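Local coordinates for protein acyl-coa oxidase (Arabidopsis thaliana, PDB 1W07) that oxidises long- and medium-chain acyl-CoAs to 2-trans-enoyl-CoAs in peroxisomal beta-oxidation, using FAD and passing the electrons to oxygen to form hydrogen peroxide, at residues B[43-46]-B[47-50]. The protein carries 1 engineered substitution. Sequence-based numbering, arbitrary orientation.
Sequences ASDP and VFEK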
# COMPACT_ATOMS: atom_id res chain seq x y z
N ALA B 43 11.52 23.92 11.73
CA ALA B 43 10.56 24.48 10.79
C ALA B 43 10.93 25.87 10.30
O ALA B 43 10.70 26.22 9.14
CB ALA B 43 9.17 24.49 11.42
N SER B 44 11.50 26.67 11.19
CA SER B 44 11.88 28.03 10.85
C SER B 44 13.20 28.16 10.08
O SER B 44 13.52 29.24 9.60
CB SER B 44 11.94 28.88 12.13
OG SER B 44 12.94 28.38 13.00
N ASP B 45 13.96 27.08 9.95
CA ASP B 45 15.26 27.12 9.25
C ASP B 45 15.12 26.79 7.76
O ASP B 45 14.72 25.68 7.40
CB ASP B 45 16.25 26.15 9.90
CG ASP B 45 17.71 26.44 9.52
OD1 ASP B 45 17.97 26.85 8.37
OD2 ASP B 45 18.60 26.21 10.37
N PRO B 46 15.46 27.74 6.87
CA PRO B 46 15.37 27.54 5.42
C PRO B 46 16.13 26.32 4.91
O PRO B 46 15.70 25.66 3.96
CB PRO B 46 15.95 28.84 4.86
CG PRO B 46 15.63 29.84 5.92
CD PRO B 46 15.95 29.09 7.18
N VAL B 47 17.26 26.01 5.53
CA VAL B 47 18.07 24.87 5.11
C VAL B 47 17.29 23.56 5.25
O VAL B 47 17.57 22.59 4.53
CB VAL B 47 19.40 24.78 5.94
CG1 VAL B 47 20.23 23.58 5.49
CG2 VAL B 47 20.21 26.08 5.80
N PHE B 48 16.32 23.53 6.16
CA PHE B 48 15.55 22.30 6.40
C PHE B 48 14.24 22.18 5.62
O PHE B 48 13.36 21.40 5.99
CB PHE B 48 15.30 22.14 7.90
CG PHE B 48 16.55 21.96 8.72
CD1 PHE B 48 16.63 22.45 10.02
CD2 PHE B 48 17.66 21.29 8.19
CE1 PHE B 48 17.78 22.27 10.79
CE2 PHE B 48 18.82 21.10 8.95
CZ PHE B 48 18.89 21.59 10.26
N GLU B 49 14.13 22.94 4.55
CA GLU B 49 12.96 22.89 3.70
C GLU B 49 12.90 21.50 3.07
O GLU B 49 13.94 20.95 2.71
CB GLU B 49 13.07 23.95 2.59
CG GLU B 49 12.02 23.81 1.50
CD GLU B 49 12.25 24.76 0.34
OE1 GLU B 49 13.42 24.92 -0.07
OE2 GLU B 49 11.26 25.32 -0.17
N LYS B 50 11.71 20.93 2.95
CA LYS B 50 11.59 19.61 2.34
C LYS B 50 10.33 19.42 1.50
O LYS B 50 10.06 18.30 1.06
CB LYS B 50 11.64 18.51 3.40
CG LYS B 50 10.33 18.30 4.16
CD LYS B 50 10.42 18.76 5.60
CE LYS B 50 10.18 17.60 6.60
NZ LYS B 50 8.81 16.97 6.67
O HOH W 1 14.25 26.88 2.44
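Asp-45 OD1 accepts the amide of Val-47 at 3.0 Å, closing an Asx turn at the start of a short 3-10 segment in the loop between helices 29-43 and 58-78. The N-H...O angle of 152° supports a real bond, although the donor reaches the anti side of OD1 and lies off the carboxylate plane. Pro-46 has no N-H to give, which makes Val-47 N the first donor beyond the aspartate. A chi1 of -163° places CG opposite the Asp-45 nitrogen and beside its carbonyl carbon, from where OD1 meets Val-47 N; Val-47 CG2 packs 3.5 Å from Asp-45 OD1. The backbone winds on through two overlapping beta turns: Phe-48 N donates to Asp-45 O at 3.0 Å, and Glu-49 N to Pro-46 O at 3.2 Å. The Phe-48 ring meets the aspartate obliquely, with CD1 3.7 Å from Asp-45 CB and the ring and carboxylate planes 48° apart. Further out, His-71 of helix 58-78 contacts both groups, stacking edge-to-face with Phe-48 and bonding through NE2 to Asp-45 OD2. The carboxylate divides its work between its two oxygens. Replacing Asp-45 by an alanine removes both, which is likely to leave Val-47 N and His-71 NE2 without their separate carboxylate partners and the turn closed by its backbone bonds alone. Asp-45 OD2 also stands 4.0 Å from Phe-48 CE1.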